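Local coordinates for bile acid 7a-dehydratase, BaiE (Clostridium hiranonis DSM 13275, PDB 4L8P), which probably catalyses the 7alpha-dehydration of bile acid intermediates, a lyase step in the bacterial conversion of primary to secondary bile acids, at residues E97-M103 against E124-T130; G141-D147 against T161-F167; L45-Y49 against E60-T64. All blocks are in the same frame, centred on the assembly; numbering follows the deposited sequence. Where two conformers were deposited one is given.

Contact 1 of 3, residues E97-M103 against E124-T130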
loop_
_atom_site.group_PDB
_atom_site.type_symbol
_atom_site.label_atom_id
_atom_site.label_comp_id
_atom_site.label_asym_id
_atom_site.label_seq_id
_atom_site.Cartn_x
_atom_site.Cartn_y
_atom_site.Cartn_z
ATOM N N GLU A 97 -18.343 -11.133 -15.638
ATOM C CA GLU A 97 -18.871 -9.806 -15.978
ATOM C C GLU A 97 -18.551 -8.751 -14.942
ATOM O O GLU A 97 -18.887 -7.587 -15.169
ATOM C CB GLU A 97 -20.413 -9.760 -16.093
ATOM C CG GLU A 97 -21.135 -10.883 -16.774
ATOM C CD GLU A 97 -21.381 -12.006 -15.801
ATOM O OE1 GLU A 97 -22.346 -11.972 -14.984
ATOM O OE2 GLU A 97 -20.554 -12.904 -15.870
ATOM N N GLU A 98 -17.973 -9.139 -13.792
ATOM C CA GLU A 98 -17.610 -8.189 -12.751
ATOM C C GLU A 98 -16.092 -8.012 -12.663
ATOM O O GLU A 98 -15.388 -8.930 -12.264
ATOM C CB GLU A 98 -18.166 -8.641 -11.397
ATOM C CG GLU A 98 -17.850 -7.689 -10.244
ATOM C CD GLU A 98 -18.376 -8.135 -8.896
ATOM O OE1 GLU A 98 -19.275 -9.009 -8.813
ATOM O OE2 GLU A 98 -17.888 -7.569 -7.896
ATOM N N ILE A 99 -15.599 -6.830 -13.038
ATOM C CA ILE A 99 -14.209 -6.447 -12.784
ATOM C C ILE A 99 -14.164 -5.990 -11.330
ATOM O O ILE A 99 -14.954 -5.120 -10.934
ATOM C CB ILE A 99 -13.754 -5.259 -13.672
ATOM C CG1 ILE A 99 -13.850 -5.614 -15.171
ATOM C CG2 ILE A 99 -12.370 -4.769 -13.291
ATOM C CD1 ILE A 99 -13.731 -4.409 -16.098
ATOM N N SER A 100 -13.224 -6.532 -10.555
ATOM C CA SER A 100 -13.029 -6.105 -9.160
ATOM C C SER A 100 -11.584 -5.695 -8.914
ATOM O O SER A 100 -10.645 -6.224 -9.526
ATOM C CB SER A 100 -13.425 -7.203 -8.167
ATOM O OG SER A 100 -12.600 -8.347 -8.303
HETATM N N MSE A 101 -11.422 -4.732 -8.017
HETATM C CA MSE A 101 -10.109 -4.321 -7.523
HETATM C C MSE A 101 -10.231 -4.111 -6.032
HETATM O O MSE A 101 -10.846 -3.140 -5.593
HETATM C CB MSE A 101 -9.614 -3.073 -8.276
HETATM C CG MSE A 101 -9.031 -3.428 -9.657
HETATM SE SE MSE A 101 -8.764 -1.852 -10.806
HETATM C CE MSE A 101 -7.359 -1.090 -9.645
ATOM N N HIS A 102 -9.624 -5.013 -5.250
ATOM C CA HIS A 102 -9.543 -4.911 -3.789
ATOM C C HIS A 102 -8.112 -4.570 -3.443
ATOM O O HIS A 102 -7.198 -5.399 -3.602
ATOM C CB HIS A 102 -9.919 -6.261 -3.161
ATOM C CG HIS A 102 -11.337 -6.637 -3.379
ATOM N ND1 HIS A 102 -11.770 -7.241 -4.535
ATOM C CD2 HIS A 102 -12.425 -6.522 -2.574
ATOM C CE1 HIS A 102 -13.077 -7.428 -4.462
ATOM N NE2 HIS A 102 -13.496 -7.033 -3.267
HETATM N N MSE A 103 -7.910 -3.327 -3.020
HETATM C CA MSE A 103 -6.583 -2.730 -2.849
HETATM C C MSE A 103 -6.326 -2.541 -1.364
HETATM O O MSE A 103 -6.976 -1.720 -0.701
HETATM C CB MSE A 103 -6.538 -1.415 -3.624
HETATM C CG MSE A 103 -6.634 -1.718 -5.129
HETATM SE SE MSE A 103 -6.977 -0.069 -6.156
HETATM C CE MSE A 103 -8.847 0.105 -5.642
ATOM N N GLU A 124 -9.529 -0.395 -0.023
ATOM C CA GLU A 124 -10.381 0.276 -1.015
ATOM C C GLU A 124 -10.841 -0.775 -2.036
ATOM O O GLU A 124 -10.027 -1.528 -2.533
ATOM C CB GLU A 124 -9.623 1.378 -1.773
ATOM C CG GLU A 124 -10.581 2.111 -2.674
ATOM C CD GLU A 124 -10.016 3.122 -3.605
ATOM O OE1 GLU A 124 -8.756 3.247 -3.778
ATOM O OE2 GLU A 124 -10.894 3.782 -4.246
ATOM N N ASP A 125 -12.138 -0.777 -2.377
ATOM C CA ASP A 125 -12.674 -1.676 -3.377
ATOM C C ASP A 125 -13.376 -0.887 -4.474
ATOM O O ASP A 125 -14.030 0.118 -4.205
ATOM C CB ASP A 125 -13.621 -2.709 -2.781
ATOM C CG ASP A 125 -14.751 -2.098 -2.018
ATOM O OD1 ASP A 125 -14.477 -1.426 -1.015
ATOM O OD2 ASP A 125 -15.924 -2.317 -2.392
ATOM N N ASN A 126 -13.162 -1.310 -5.714
ATOM C CA ASN A 126 -13.856 -0.774 -6.874
ATOM C C ASN A 126 -14.374 -1.981 -7.670
ATOM O O ASN A 126 -13.644 -2.958 -7.892
ATOM C CB ASN A 126 -12.919 0.005 -7.789
ATOM C CG ASN A 126 -12.306 1.255 -7.156
ATOM O OD1 ASN A 126 -12.696 1.744 -6.075
ATOM N ND2 ASN A 126 -11.323 1.782 -7.836
ATOM N N LEU A 127 -15.653 -1.936 -8.025
ATOM C CA LEU A 127 -16.307 -3.001 -8.781
ATOM C C LEU A 127 -16.963 -2.368 -9.997
ATOM O O LEU A 127 -17.578 -1.299 -9.888
ATOM C CB LEU A 127 -17.354 -3.734 -7.942
ATOM C CG LEU A 127 -16.995 -4.173 -6.517
ATOM C CD1 LEU A 127 -18.257 -4.770 -5.902
ATOM C CD2 LEU A 127 -15.817 -5.144 -6.471
ATOM N N ILE A 128 -16.815 -3.029 -11.151
ATOM C CA ILE A 128 -17.444 -2.602 -12.411
ATOM C C ILE A 128 -18.115 -3.812 -13.082
ATOM O O ILE A 128 -17.480 -4.834 -13.318
ATOM C CB ILE A 128 -16.402 -1.998 -13.386
ATOM C CG1 ILE A 128 -15.749 -0.743 -12.765
ATOM C CG2 ILE A 128 -17.030 -1.700 -14.754
ATOM C CD1 ILE A 128 -14.502 -0.256 -13.470
ATOM N N PHE A 129 -19.403 -3.682 -13.366
ATOM C CA PHE A 129 -20.140 -4.704 -14.107
ATOM C C PHE A 129 -20.177 -4.297 -15.584
ATOM O O PHE A 129 -20.656 -3.208 -15.926
ATOM C CB PHE A 129 -21.544 -4.867 -13.516
ATOM C CG PHE A 129 -21.548 -5.496 -12.152
ATOM C CD1 PHE A 129 -21.421 -4.711 -11.005
ATOM C CD2 PHE A 129 -21.644 -6.886 -12.016
ATOM C CE1 PHE A 129 -21.402 -5.295 -9.746
ATOM C CE2 PHE A 129 -21.633 -7.471 -10.763
ATOM C CZ PHE A 129 -21.517 -6.678 -9.630
ATOM N N THR A 130 -19.706 -5.185 -16.464
ATOM C CA THR A 130 -19.545 -4.841 -17.886
ATOM C C THR A 130 -20.657 -5.362 -18.757
ATOM O O THR A 130 -20.824 -4.881 -19.880
ATOM C CB THR A 130 -18.220 -5.398 -18.452
ATOM O OG1 THR A 130 -18.180 -6.810 -18.280
ATOM C CG2 THR A 130 -17.034 -4.783 -17.721
#
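Glu-98 lies along the ring of Phe-129, and each carbon of its side chain finds a partner there. CB starts above the rim of the ring, 3.7 Å from Phe-129 CE2. With CG anti to the backbone N (chi1 -179°) and the rest extended, the chain runs alongside the phenyl group. CG sits over one ring face, 4.1 Å from the centroid of Phe-129, in a CH-pi contact, and CD follows at 3.5 Å from Phe-129 CZ. At the tip the carboxylate is turned 41° from the ring plane: OE1 meets Phe-129 CZ at 3.3 Å, while OE2 reaches the Leu-127 methyls, 3.5 Å from CD1. The two methylenes of glutamate are enough to lie over the ring before the carboxylate begins.

The pair belongs to the hairpin of strands 98-111 and 116-129 in the antiparallel sheet of a cystatin-like, SnoaL-type fold. Backbone bonds join Ile-99 with Ile-128, Met-101 with Asn-126 and Met-103 with Glu-124. Further along the Glu-98 face, Ser-100 CB packs on Leu-127 CD2, while Ser-100 OG and His-102 ND1 both bond to Asp-54 OD1.

On the other face Ile-99 and Ile-128, whose CB atoms are 4.2 Å apart, pack against Phe-167 of the second subunit. There the selenomethionine Met-103, bent at chi3, brings CE within 3.7 Å of Glu-124 OE1, an oxygen that binds sodium together with Glu-124 of both other subunits.

Contact 2 of 3, residues G141-D147 against T161-F167; sequences GGAFYTD and TGYVRIF
A classic beta bulge interrupts the hairpin of strands 137-152 and 155-172 where Ile-166 and Phe-167 both face Gly-142. Gly-142 N donates to Phe-167 O, and Gly-142 O takes the N-H of Ile-166 from above its carbonyl plane rather than along a lone pair. Gly-141 suits its place because Arg-165 NH2 and Phe-167 O lie where a side chain would begin; at Gly-142 it is Ile-166 CD1 that leaves little room. Arg-165 NH1 adds a weak bond to Gly-142 O (3.2 Å); its stronger partner is Asp-125.

From Ala-143 to Tyr-145 the pairing is regular, and the tyrosines fall opposite each other. Tyr-163 CB stands 3.5 Å from the centroid of the Tyr-145 ring, almost exactly on its normal. The two rings point the same way with planes at 26°, but they are slid apart, so that Tyr-145 OH lies over the rim of Tyr-163, 3.6 Å from its CD1. Thr-161 OG1 comes to the edge of the Tyr-145 ring, near its plane, 3.3 Å from CD2. A chi1 of -165° swings this hydroxyl away from the Thr-161 backbone N, and it also reaches Asp-147 OD1 at 2.6 Å, donating to the anti lone pair of that oxygen.

On the reverse face, the slim end of Ile-166 lies over the Phe-144 ring, with CD1 3.8 Å from the centroid of Phe-144. The bulge lies in the long, curved antiparallel sheet characteristic of the cystatin-like fold, here continued at Phe-167 by a strand of the third subunit.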
loop_
_atom_site.group_PDB
_atom_site.type_symbol
_atom_site.label_atom_id
_atom_site.label_comp_id
_atom_site.label_asym_id
_atom_site.label_seq_id
_atom_site.Cartn_x
_atom_site.Cartn_y
_atom_site.Cartn_z
ATOM N N GLY A 141 -15.962 1.603 -2.511
ATOM C CA GLY A 141 -16.025 1.653 -1.073
ATOM C C GLY A 141 -14.674 1.618 -0.389
ATOM O O GLY A 141 -13.615 1.517 -1.020
ATOM N N GLY A 142 -14.743 1.659 0.930
ATOM C CA GLY A 142 -13.591 1.501 1.791
ATOM C C GLY A 142 -13.993 0.737 3.019
ATOM O O GLY A 142 -15.151 0.789 3.435
ATOM N N ALA A 143 -13.034 0.060 3.635
ATOM C CA ALA A 143 -13.297 -0.709 4.835
ATOM C C ALA A 143 -12.047 -0.894 5.674
ATOM O O ALA A 143 -10.943 -0.941 5.134
ATOM C CB ALA A 143 -13.883 -2.072 4.460
ATOM N N PHE A 144 -12.242 -1.006 6.997
ATOM C CA PHE A 144 -11.181 -1.417 7.913
ATOM C C PHE A 144 -11.438 -2.888 8.230
ATOM O O PHE A 144 -12.444 -3.212 8.851
ATOM C CB PHE A 144 -11.239 -0.616 9.206
ATOM C CG PHE A 144 -11.046 0.867 9.022
ATOM C CD1 PHE A 144 -9.883 1.345 8.462
ATOM C CD2 PHE A 144 -12.020 1.782 9.472
ATOM C CE1 PHE A 144 -9.676 2.721 8.317
ATOM C CE2 PHE A 144 -11.812 3.152 9.332
ATOM C CZ PHE A 144 -10.645 3.595 8.744
ATOM N N TYR A 145 -10.505 -3.746 7.838
ATOM C CA TYR A 145 -10.562 -5.205 8.095
ATOM C C TYR A 145 -9.618 -5.547 9.218
ATOM O O TYR A 145 -8.528 -4.951 9.350
ATOM C CB TYR A 145 -10.136 -5.971 6.836
ATOM C CG TYR A 145 -11.282 -6.236 5.888
ATOM C CD1 TYR A 145 -11.741 -5.260 5.025
ATOM C CD2 TYR A 145 -11.957 -7.463 5.905
ATOM C CE1 TYR A 145 -12.813 -5.495 4.179
ATOM C CE2 TYR A 145 -13.030 -7.704 5.049
ATOM C CZ TYR A 145 -13.449 -6.718 4.192
ATOM O OH TYR A 145 -14.513 -6.939 3.345
ATOM N N THR A 146 -10.054 -6.478 10.059
ATOM C CA THR A 146 -9.184 -7.129 11.031
ATOM C C THR A 146 -9.222 -8.646 10.812
ATOM O O THR A 146 -10.188 -9.317 11.180
ATOM C CB THR A 146 -9.561 -6.734 12.474
ATOM O OG1 THR A 146 -9.514 -5.301 12.581
ATOM C CG2 THR A 146 -8.587 -7.330 13.449
ATOM N N ASP A 147 -8.150 -9.168 10.216
ATOM C CA ASP A 147 -8.005 -10.590 9.846
ATOM C C ASP A 147 -7.431 -11.380 11.020
ATOM O O ASP A 147 -6.665 -10.818 11.829
ATOM C CB ASP A 147 -6.972 -10.784 8.738
ATOM C CG ASP A 147 -7.373 -10.208 7.388
ATOM O OD1 ASP A 147 -8.552 -9.805 7.161
ATOM O OD2 ASP A 147 -6.500 -10.203 6.499
ATOM N N THR A 161 -12.158 -13.017 9.239
ATOM C CA THR A 161 -11.968 -11.579 9.336
ATOM C C THR A 161 -13.236 -10.920 9.822
ATOM O O THR A 161 -14.267 -11.564 9.969
ATOM C CB THR A 161 -11.483 -10.984 7.981
ATOM O OG1 THR A 161 -10.982 -9.660 8.170
ATOM C CG2 THR A 161 -12.592 -10.938 6.953
ATOM N N GLY A 162 -13.115 -9.643 10.117
ATOM C CA GLY A 162 -14.250 -8.772 10.343
ATOM C C GLY A 162 -13.933 -7.401 9.823
ATOM O O GLY A 162 -12.759 -7.029 9.666
ATOM N N TYR A 163 -14.979 -6.627 9.559
ATOM C CA TYR A 163 -14.740 -5.296 9.022
ATOM C C TYR A 163 -15.771 -4.254 9.426
ATOM O O TYR A 163 -16.916 -4.584 9.782
ATOM C CB TYR A 163 -14.644 -5.364 7.498
ATOM C CG TYR A 163 -15.909 -5.771 6.774
ATOM C CD1 TYR A 163 -16.204 -7.094 6.548
ATOM C CD2 TYR A 163 -16.822 -4.809 6.323
ATOM C CE1 TYR A 163 -17.348 -7.474 5.867
ATOM C CE2 TYR A 163 -17.969 -5.170 5.639
ATOM C CZ TYR A 163 -18.234 -6.503 5.409
ATOM O OH TYR A 163 -19.396 -6.837 4.746
ATOM N N VAL A 164 -15.344 -2.994 9.345
ATOM C CA VAL A 164 -16.199 -1.850 9.393
ATOM C C VAL A 164 -16.154 -1.182 8.020
ATOM O O VAL A 164 -15.092 -0.807 7.543
ATOM C CB VAL A 164 -15.723 -0.848 10.469
ATOM C CG1 VAL A 164 -16.523 0.449 10.391
ATOM C CG2 VAL A 164 -15.830 -1.477 11.840
ATOM N N ARG A 165 -17.316 -1.012 7.401
ATOM C CA ARG A 165 -17.411 -0.359 6.096
ATOM C C ARG A 165 -17.336 1.157 6.329
ATOM O O ARG A 165 -18.216 1.720 6.970
ATOM C CB ARG A 165 -18.741 -0.787 5.437
ATOM C CG ARG A 165 -18.809 -0.626 3.942
ATOM C CD ARG A 165 -18.049 -1.746 3.266
ATOM N NE ARG A 165 -18.273 -1.777 1.818
ATOM C CZ ARG A 165 -17.352 -1.577 0.871
ATOM N NH1 ARG A 165 -16.082 -1.317 1.164
ATOM N NH2 ARG A 165 -17.704 -1.679 -0.415
ATOM N N ILE A 166 -16.297 1.811 5.805
ATOM C CA ILE A 166 -16.151 3.257 5.935
ATOM C C ILE A 166 -17.276 3.915 5.137
ATOM O O ILE A 166 -18.007 4.795 5.634
ATOM C CB ILE A 166 -14.798 3.726 5.408
ATOM C CG1 ILE A 166 -13.644 3.052 6.180
ATOM C CG2 ILE A 166 -14.694 5.249 5.432
ATOM C CD1 ILE A 166 -12.323 3.142 5.471
ATOM N N PHE A 167 -17.374 3.469 3.890
ATOM C CA PHE A 167 -18.476 3.854 3.037
ATOM C C PHE A 167 -18.599 2.931 1.840
ATOM O O PHE A 167 -17.679 2.191 1.512
ATOM C CB PHE A 167 -18.361 5.319 2.600
ATOM C CG PHE A 167 -17.727 5.502 1.261
ATOM C CD1 PHE A 167 -16.384 5.235 1.072
ATOM C CD2 PHE A 167 -18.477 5.968 0.197
ATOM C CE1 PHE A 167 -15.818 5.401 -0.195
ATOM C CE2 PHE A 167 -17.907 6.140 -1.050
ATOM C CZ PHE A 167 -16.586 5.845 -1.239
#

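Contact 3 of 3, residues L45-Y49 against E60-T64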
loop_
_atom_site.group_PDB
_atom_site.type_symbol
_atom_site.label_atom_id
_atom_site.label_comp_id
_atom_site.label_asym_id
_atom_site.label_seq_id
_atom_site.Cartn_x
_atom_site.Cartn_y
_atom_site.Cartn_z
ATOM N N LEU A 45 0.912 -13.297 2.019
ATOM C CA LEU A 45 -0.290 -14.135 2.003
ATOM C C LEU A 45 -1.494 -13.290 1.630
ATOM O O LEU A 45 -2.304 -13.657 0.770
ATOM C CB LEU A 45 -0.504 -14.782 3.389
ATOM C CG LEU A 45 -1.848 -15.465 3.677
ATOM C CD1 LEU A 45 -2.013 -16.699 2.818
ATOM C CD2 LEU A 45 -1.938 -15.822 5.154
ATOM N N LYS A 46 -1.662 -12.153 2.310
ATOM C CA LYS A 46 -2.800 -11.277 1.996
ATOM C C LYS A 46 -2.703 -10.708 0.576
ATOM O O LYS A 46 -3.715 -10.599 -0.132
ATOM C CB LYS A 46 -2.932 -10.154 3.022
ATOM C CG LYS A 46 -4.247 -9.370 2.888
ATOM C CD LYS A 46 -5.465 -10.244 3.253
ATOM C CE LYS A 46 -6.716 -9.395 3.414
ATOM N NZ LYS A 46 -7.818 -10.074 4.095
ATOM N N ALA A 47 -1.497 -10.389 0.137
ATOM C CA ALA A 47 -1.267 -9.944 -1.247
ATOM C C ALA A 47 -1.733 -10.990 -2.249
ATOM O O ALA A 47 -2.420 -10.665 -3.215
ATOM C CB ALA A 47 0.195 -9.631 -1.458
ATOM N N LYS A 48 -1.372 -12.242 -1.993
ATOM C CA LYS A 48 -1.761 -13.358 -2.844
ATOM C C LYS A 48 -3.286 -13.504 -2.846
ATOM O O LYS A 48 -3.883 -13.733 -3.905
ATOM C CB LYS A 48 -1.084 -14.658 -2.387
ATOM C CG LYS A 48 -1.470 -15.892 -3.171
ATOM C CD LYS A 48 -0.735 -17.126 -2.641
ATOM C CE LYS A 48 -1.226 -18.412 -3.290
ATOM N NZ LYS A 48 -0.646 -19.629 -2.620
ATOM N N TYR A 49 -3.917 -13.402 -1.677
ATOM C CA TYR A 49 -5.376 -13.454 -1.594
ATOM C C TYR A 49 -6.027 -12.424 -2.537
ATOM O O TYR A 49 -6.928 -12.769 -3.321
ATOM C CB TYR A 49 -5.834 -13.283 -0.127
ATOM C CG TYR A 49 -7.321 -13.144 0.044
ATOM C CD1 TYR A 49 -7.924 -11.889 -0.015
ATOM C CD2 TYR A 49 -8.130 -14.264 0.233
ATOM C CE1 TYR A 49 -9.293 -11.748 0.085
ATOM C CE2 TYR A 49 -9.515 -14.132 0.352
ATOM C CZ TYR A 49 -10.085 -12.875 0.266
ATOM O OH TYR A 49 -11.461 -12.728 0.404
ATOM N N GLU A 60 -6.302 -21.324 -6.713
ATOM C CA GLU A 60 -5.180 -20.679 -6.006
ATOM C C GLU A 60 -5.626 -19.889 -4.767
ATOM O O GLU A 60 -5.000 -19.991 -3.698
ATOM C CB GLU A 60 -4.336 -19.817 -6.960
ATOM C CG GLU A 60 -2.969 -19.467 -6.378
ATOM C CD GLU A 60 -1.994 -18.862 -7.383
ATOM O OE1 GLU A 60 -2.359 -18.628 -8.562
ATOM O OE2 GLU A 60 -0.839 -18.614 -6.982
ATOM N N LEU A 61 -6.733 -19.143 -4.867
ATOM C CA LEU A 61 -7.259 -18.446 -3.690
ATOM C C LEU A 61 -7.545 -19.413 -2.539
ATOM O O LEU A 61 -7.288 -19.123 -1.365
ATOM C CB LEU A 61 -8.531 -17.691 -4.028
ATOM C CG LEU A 61 -9.027 -16.774 -2.896
ATOM C CD1 LEU A 61 -9.715 -15.583 -3.538
ATOM C CD2 LEU A 61 -10.036 -17.435 -1.961
ATOM N N GLU A 62 -8.084 -20.587 -2.862
ATOM C CA GLU A 62 -8.388 -21.593 -1.852
ATOM C C GLU A 62 -7.160 -21.982 -0.997
ATOM O O GLU A 62 -7.304 -22.255 0.187
ATOM C CB GLU A 62 -8.968 -22.859 -2.524
ATOM C CG GLU A 62 -9.597 -23.843 -1.556
ATOM C CD GLU A 62 -10.242 -25.036 -2.262
ATOM O OE1 GLU A 62 -10.719 -24.862 -3.389
ATOM O OE2 GLU A 62 -10.281 -26.128 -1.664
ATOM N N THR A 63 -5.967 -21.934 -1.576
ATOM C CA THR A 63 -4.718 -22.283 -0.861
ATOM C C THR A 63 -4.309 -21.252 0.199
ATOM O O THR A 63 -3.473 -21.545 1.037
ATOM C CB THR A 63 -3.521 -22.495 -1.803
ATOM O OG1 THR A 63 -3.093 -21.245 -2.385
ATOM C CG2 THR A 63 -3.839 -23.506 -2.891
ATOM N N THR A 64 -4.895 -20.057 0.158
ATOM C CA THR A 64 -4.654 -19.040 1.188
ATOM C C THR A 64 -5.512 -19.215 2.447
ATOM O O THR A 64 -5.257 -18.550 3.447
ATOM C CB THR A 64 -4.878 -17.603 0.633
ATOM O OG1 THR A 64 -6.281 -17.362 0.448
ATOM C CG2 THR A 64 -4.087 -17.369 -0.662
#
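Polar contact between the long helix 22-55 and the segment 60-64 at the short helix 58-62 runs through Lys-48. Its chain is fully extended from a CG anti to the backbone N (chi1 177°), which carries the amine across to Thr-63, and NZ donates to Thr-63 OG1 at 2.9 Å. That hydroxyl passes the bond on by donating to Glu-60 O at 2.6 Å, in the carbonyl plane, beside the backbone N-H of Thr-63 that reaches the same oxygen. Thr-64 repeats the pattern one residue on: its OG1 donates to Leu-61 O at 2.7 Å, again in the carbonyl plane. A threonine hydroxyl is short enough to fold back on its own turn in this way and thereby fix its rotation.

Charge plays a looser part. The Glu-60 carboxylate lies 4.5 Å from the lysine amine, OE2 to Lys-48 NZ, too far for a salt bridge, although Glu-60 CG touches Lys-48 CE at 3.7 Å.

Van der Waals packing makes up the rest. Thr-64 turns a different atom to each neighbour: CB meets Leu-45 CD1 at 3.7 Å, CG2 rests on the methylenes of Lys-48, and OG1 lies at the edge of the Tyr-49 ring, 3.6 Å from CD2. Leu-61 brings its methyls obliquely to Tyr-49, which with Leu-45 and Thr-64 also packs on Ile-158 of strand 155-172. The carbonyls of Glu-60 and Leu-61 each accept a backbone N-H and a threonine O-H; a positive amine bonded to the Thr-63 hydroxyl would be expected to polarise it, strengthening its bond to Glu-60 O.

From the N terminus, contact 3 comes first: it closes the short connection from helix 22-55 to the helix 58-62 and sets this helical pair against the sheet. Contact 1 then closes the hairpin of strands 98-111 and 116-129, and contact 2 the hairpin of strands 137-152 and 155-172. The three follow in series, none nested in or crossing another. Because strands 116-129 and 137-152 are neighbours, contacts 1 and 2 share one sheet and meet directly through the salt bridge from Asp-125 to Arg-165. Lys-46 of the long helix bridges to Asp-147, tying contact 3 to contact 2, whereas contacts 1 and 3 do not touch.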